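Local coordinates for protein alanine racemase 1 (Caldanaerobacter subterraneus subsp. tengcongensis MB4, PDB 4Y2W) that belongs to the alanine racemase family, pairing an N-terminal eight-stranded alpha/beta barrel with a C-terminal domain rich in beta strands, at residues Val6-Asp16 and Arg369-Lys380. The protein carries 1 engineered substitution. Numbering follows the deposited sequence.
Sequences VRPTRVEVYLD and RVPRVYFYDGIK
Y14 and F375 both turn CG away from their own carbonyl carbon (chi1 -67° and -72°), and this sets their rings on the same face of the sheet, with F375 CD1 over the rim of one Y14 face. The two residues are paired in a parallel beta ladder between strands 10-14 and 372-376. The ladder joins a strand near the start of the chain to one near its end, within the mixed sheet beside the TIM barrel. The ring planes lie 14° apart but are slid past each other and barely overlap, with centroids 5.2 Å apart. F375 CE1 also packs against E12 CG at 3.8 Å. The Y14 hydroxyl donates to E12 OE1 from above the carboxylate plane, and R249 forms a salt bridge to the same oxygen.

The backbone bonds alternate along the ladder. V11 N donates to P371 O, and V11 O accepts from V373 N. V13 repeats the pattern with V373 O and F375 N. L15 N, in the first turn of helix 15-28, still reaches F375 O at 2.9 Å. On the sheet face of V11, V13, R372 and Y374, V13 CB sits 3.6 Å from Y374 CD1. The Y374 hydroxyl is hydrogen-bonded to H46 O.

Ahead of the strands, V6 CG1 meets P371 CG at 3.6 Å. The extended R7 side chain brings NH1 to R369 O in a weak bond. The two guanidinium planes stand nearly at right angles, and D289 bridges to both arginines. R369 also pairs with E70 of the second subunit. At the other end, D377 is second in the type I' turn from Y376 to I379. D16 OD2 forms a salt bridge to R245, while D16 OD1 weakly accepts D377 N at 3.2 Å.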
loop_
_atom_site.group_PDB
_atom_site.type_symbol
_atom_site.label_atom_id
_atom_site.label_comp_id
_atom_site.label_asym_id
_atom_site.label_seq_id
_atom_site.Cartn_x
_atom_site.Cartn_y
_atom_site.Cartn_z
ATOM N N VAL A 6 -16.713 -8.411 -8.641
ATOM C CA VAL A 6 -15.594 -7.666 -8.065
ATOM C C VAL A 6 -15.850 -7.365 -6.589
ATOM O O VAL A 6 -16.997 -7.220 -6.168
ATOM C CB VAL A 6 -15.350 -6.347 -8.835
ATOM C CG1 VAL A 6 -14.190 -5.559 -8.231
ATOM C CG2 VAL A 6 -15.078 -6.640 -10.304
ATOM N N ARG A 7 -14.773 -7.275 -5.809
ATOM C CA ARG A 7 -14.864 -6.934 -4.388
ATOM C C ARG A 7 -15.683 -5.657 -4.187
ATOM O O ARG A 7 -15.594 -4.733 -5.002
ATOM C CB ARG A 7 -13.465 -6.743 -3.798
ATOM C CG ARG A 7 -13.444 -6.461 -2.304
ATOM C CD ARG A 7 -12.074 -6.008 -1.850
ATOM N NE ARG A 7 -12.068 -5.639 -0.438
ATOM C CZ ARG A 7 -11.063 -5.025 0.185
ATOM N NH1 ARG A 7 -9.958 -4.688 -0.473
ATOM N NH2 ARG A 7 -11.169 -4.734 1.473
ATOM N N PRO A 8 -16.481 -5.596 -3.103
ATOM C CA PRO A 8 -17.246 -4.376 -2.843
ATOM C C PRO A 8 -16.361 -3.128 -2.766
ATOM O O PRO A 8 -16.610 -2.157 -3.484
ATOM C CB PRO A 8 -17.921 -4.665 -1.498
ATOM C CG PRO A 8 -18.026 -6.147 -1.442
ATOM C CD PRO A 8 -16.795 -6.654 -2.126
ATOM N N THR A 9 -15.339 -3.165 -1.913
ATOM C CA THR A 9 -14.365 -2.079 -1.822
ATOM C C THR A 9 -13.519 -2.075 -3.092
ATOM O O THR A 9 -12.888 -3.078 -3.417
ATOM C CB THR A 9 -13.467 -2.235 -0.579
ATOM O OG1 THR A 9 -14.247 -2.010 0.598
ATOM C CG2 THR A 9 -12.313 -1.248 -0.595
ATOM N N ARG A 10 -13.514 -0.950 -3.809
ATOM C CA ARG A 10 -12.883 -0.888 -5.129
ATOM C C ARG A 10 -12.451 0.513 -5.537
ATOM O O ARG A 10 -12.904 1.512 -4.974
ATOM C CB ARG A 10 -13.852 -1.413 -6.190
ATOM C CG ARG A 10 -15.083 -0.538 -6.402
ATOM C CD ARG A 10 -16.097 -1.208 -7.311
ATOM N NE ARG A 10 -16.665 -2.416 -6.712
ATOM C CZ ARG A 10 -17.491 -3.253 -7.335
ATOM N NH1 ARG A 10 -17.868 -3.034 -8.588
ATOM N NH2 ARG A 10 -17.945 -4.321 -6.696
ATOM N N VAL A 11 -11.579 0.563 -6.541
ATOM C CA VAL A 11 -11.216 1.801 -7.215
ATOM C C VAL A 11 -11.797 1.760 -8.619
ATOM O O VAL A 11 -11.579 0.801 -9.352
ATOM C CB VAL A 11 -9.682 1.981 -7.274
ATOM C CG1 VAL A 11 -9.261 2.839 -8.458
ATOM C CG2 VAL A 11 -9.180 2.596 -5.979
ATOM N N GLU A 12 -12.552 2.795 -8.976
ATOM C CA GLU A 12 -13.056 2.953 -10.335
ATOM C C GLU A 12 -12.166 3.949 -11.074
ATOM O O GLU A 12 -12.138 5.138 -10.730
ATOM C CB GLU A 12 -14.508 3.446 -10.318
ATOM C CG GLU A 12 -15.498 2.453 -9.726
ATOM C CD GLU A 12 -16.937 2.950 -9.734
ATOM O OE1 GLU A 12 -17.168 4.157 -9.958
ATOM O OE2 GLU A 12 -17.847 2.124 -9.505
ATOM N N VAL A 13 -11.428 3.459 -12.071
ATOM C CA VAL A 13 -10.541 4.303 -12.877
ATOM C C VAL A 13 -11.238 4.748 -14.161
ATOM O O VAL A 13 -11.689 3.917 -14.952
ATOM C CB VAL A 13 -9.236 3.563 -13.231
ATOM C CG1 VAL A 13 -8.403 4.356 -14.229
ATOM C CG2 VAL A 13 -8.441 3.290 -11.966
ATOM N N TYR A 14 -11.311 6.061 -14.362
ATOM C CA TYR A 14 -11.965 6.638 -15.535
ATOM C C TYR A 14 -10.924 7.034 -16.569
ATOM O O TYR A 14 -10.357 8.123 -16.518
ATOM C CB TYR A 14 -12.844 7.822 -15.123
ATOM C CG TYR A 14 -14.011 7.365 -14.286
ATOM C CD1 TYR A 14 -13.850 7.085 -12.934
ATOM C CD2 TYR A 14 -15.258 7.151 -14.856
ATOM C CE1 TYR A 14 -14.906 6.632 -12.163
ATOM C CE2 TYR A 14 -16.324 6.700 -14.095
ATOM C CZ TYR A 14 -16.140 6.442 -12.746
ATOM O OH TYR A 14 -17.189 5.995 -11.980
ATOM N N LEU A 15 -10.685 6.123 -17.507
ATOM C CA LEU A 15 -9.634 6.277 -18.511
ATOM C C LEU A 15 -9.854 7.475 -19.427
ATOM O O LEU A 15 -8.897 8.157 -19.788
ATOM C CB LEU A 15 -9.511 5.000 -19.345
ATOM C CG LEU A 15 -9.031 3.774 -18.566
ATOM C CD1 LEU A 15 -9.368 2.502 -19.327
ATOM C CD2 LEU A 15 -7.539 3.860 -18.267
ATOM N N ASP A 16 -11.108 7.726 -19.799
ATOM C CA ASP A 16 -11.449 8.881 -20.645
ATOM C C ASP A 16 -11.202 10.233 -19.949
ATOM O O ASP A 16 -11.043 11.255 -20.614
ATOM C CB ASP A 16 -12.894 8.790 -21.160
ATOM C CG ASP A 16 -13.916 8.683 -20.042
ATOM O OD1 ASP A 16 -14.062 7.584 -19.463
ATOM O OD2 ASP A 16 -14.591 9.692 -19.759
ATOM N N ARG A 369 -4.866 -5.001 -2.219
ATOM C CA ARG A 369 -6.158 -5.651 -1.983
ATOM C C ARG A 369 -7.333 -4.969 -2.692
ATOM O O ARG A 369 -8.381 -5.588 -2.875
ATOM C CB ARG A 369 -6.440 -5.738 -0.480
ATOM C CG ARG A 369 -7.367 -6.876 -0.095
ATOM C CD ARG A 369 -7.293 -7.193 1.390
ATOM N NE ARG A 369 -7.724 -6.078 2.229
ATOM C CZ ARG A 369 -7.768 -6.112 3.559
ATOM N NH1 ARG A 369 -7.412 -7.208 4.223
ATOM N NH2 ARG A 369 -8.172 -5.046 4.235
ATOM N N VAL A 370 -7.159 -3.707 -3.084
ATOM C CA VAL A 370 -8.204 -2.951 -3.766
ATOM C C VAL A 370 -8.157 -3.216 -5.274
ATOM O O VAL A 370 -7.224 -2.780 -5.951
ATOM C CB VAL A 370 -8.040 -1.438 -3.518
ATOM C CG1 VAL A 370 -9.141 -0.649 -4.219
ATOM C CG2 VAL A 370 -8.026 -1.139 -2.024
ATOM N N PRO A 371 -9.164 -3.926 -5.819
ATOM C CA PRO A 371 -9.154 -4.118 -7.267
ATOM C C PRO A 371 -9.421 -2.815 -8.011
ATOM O O PRO A 371 -10.094 -1.929 -7.480
ATOM C CB PRO A 371 -10.294 -5.107 -7.494
ATOM C CG PRO A 371 -11.227 -4.846 -6.372
ATOM C CD PRO A 371 -10.345 -4.546 -5.197
ATOM N N ARG A 372 -8.883 -2.709 -9.223
ATOM C CA ARG A 372 -9.111 -1.556 -10.085
ATOM C C ARG A 372 -10.086 -1.932 -11.189
ATOM O O ARG A 372 -9.848 -2.881 -11.934
ATOM C CB ARG A 372 -7.800 -1.067 -10.702
ATOM C CG ARG A 372 -7.017 -0.095 -9.837
ATOM C CD ARG A 372 -6.458 -0.748 -8.586
ATOM N NE ARG A 372 -5.463 0.111 -7.947
ATOM C CZ ARG A 372 -4.817 -0.181 -6.822
ATOM N NH1 ARG A 372 -5.051 -1.314 -6.177
ATOM N NH2 ARG A 372 -3.928 0.671 -6.333
ATOM N N VAL A 373 -11.188 -1.189 -11.269
ATOM C CA VAL A 373 -12.186 -1.356 -12.319
ATOM C C VAL A 373 -12.032 -0.189 -13.290
ATOM O O VAL A 373 -11.829 0.949 -12.861
ATOM C CB VAL A 373 -13.612 -1.380 -11.728
ATOM C CG1 VAL A 373 -14.650 -1.617 -12.816
ATOM C CG2 VAL A 373 -13.718 -2.452 -10.652
ATOM N N TYR A 374 -12.134 -0.470 -14.589
ATOM C CA TYR A 374 -11.812 0.511 -15.632
ATOM C C TYR A 374 -13.014 0.915 -16.481
ATOM O O TYR A 374 -13.786 0.064 -16.926
ATOM C CB TYR A 374 -10.688 -0.031 -16.518
ATOM C CG TYR A 374 -9.382 -0.137 -15.770
ATOM C CD1 TYR A 374 -8.558 0.973 -15.609
ATOM C CD2 TYR A 374 -8.986 -1.336 -15.190
ATOM C CE1 TYR A 374 -7.368 0.889 -14.905
ATOM C CE2 TYR A 374 -7.795 -1.431 -14.489
ATOM C CZ TYR A 374 -6.993 -0.315 -14.347
ATOM O OH TYR A 374 -5.814 -0.410 -13.652
ATOM N N PHE A 375 -13.143 2.224 -16.706
ATOM C CA PHE A 375 -14.266 2.806 -17.441
ATOM C C PHE A 375 -13.805 3.674 -18.611
ATOM O O PHE A 375 -12.761 4.321 -18.547
ATOM C CB PHE A 375 -15.124 3.653 -16.499
ATOM C CG PHE A 375 -15.934 2.846 -15.529
ATOM C CD1 PHE A 375 -15.392 2.445 -14.318
ATOM C CD2 PHE A 375 -17.241 2.483 -15.830
ATOM C CE1 PHE A 375 -16.140 1.702 -13.420
ATOM C CE2 PHE A 375 -17.994 1.736 -14.939
ATOM C CZ PHE A 375 -17.444 1.347 -13.731
ATOM N N TYR A 376 -14.604 3.679 -19.675
ATOM C CA TYR A 376 -14.356 4.515 -20.848
ATOM C C TYR A 376 -15.691 4.871 -21.510
ATOM O O TYR A 376 -16.466 3.982 -21.875
ATOM C CB TYR A 376 -13.434 3.795 -21.837
ATOM C CG TYR A 376 -12.830 4.708 -22.884
ATOM C CD1 TYR A 376 -11.780 5.571 -22.562
ATOM C CD2 TYR A 376 -13.305 4.709 -24.196
ATOM C CE1 TYR A 376 -11.223 6.408 -23.517
ATOM C CE2 TYR A 376 -12.753 5.544 -25.157
ATOM C CZ TYR A 376 -11.714 6.389 -24.813
ATOM O OH TYR A 376 -11.168 7.216 -25.765
ATOM N N ASP A 377 -15.948 6.170 -21.652
ATOM C CA ASP A 377 -17.225 6.690 -22.160
ATOM C C ASP A 377 -18.428 6.184 -21.355
ATOM O O ASP A 377 -19.504 5.956 -21.912
ATOM C CB ASP A 377 -17.396 6.374 -23.661
ATOM C CG ASP A 377 -16.391 7.117 -24.545
ATOM O OD1 ASP A 377 -15.803 8.127 -24.093
ATOM O OD2 ASP A 377 -16.198 6.693 -25.706
ATOM N N GLY A 378 -18.239 6.020 -20.046
ATOM C CA GLY A 378 -19.309 5.583 -19.142
ATOM C C GLY A 378 -19.428 4.080 -18.930
ATOM O O GLY A 378 -20.010 3.645 -17.935
ATOM N N ILE A 379 -18.875 3.291 -19.852
ATOM C CA ILE A 379 -19.014 1.833 -19.832
ATOM C C ILE A 379 -17.768 1.158 -19.253
ATOM O O ILE A 379 -16.646 1.599 -19.497
ATOM C CB ILE A 379 -19.253 1.278 -21.258
ATOM C CG1 ILE A 379 -20.366 2.059 -21.975
ATOM C CG2 ILE A 379 -19.571 -0.214 -21.215
ATOM C CD1 ILE A 379 -21.710 2.043 -21.273
ATOM N N LYS A 380 -17.980 0.081 -18.496
ATOM C CA LYS A 380 -16.893 -0.710 -17.921
ATOM C C LYS A 380 -16.275 -1.595 -18.996
ATOM O O LYS A 380 -16.993 -2.303 -19.700
ATOM C CB LYS A 380 -17.413 -1.583 -16.774
ATOM C CG LYS A 380 -16.385 -2.559 -16.211
ATOM C CD LYS A 380 -16.996 -3.502 -15.188
ATOM C CE LYS A 380 -16.003 -4.583 -14.790
ATOM N NZ LYS A 380 -16.564 -5.540 -13.798
#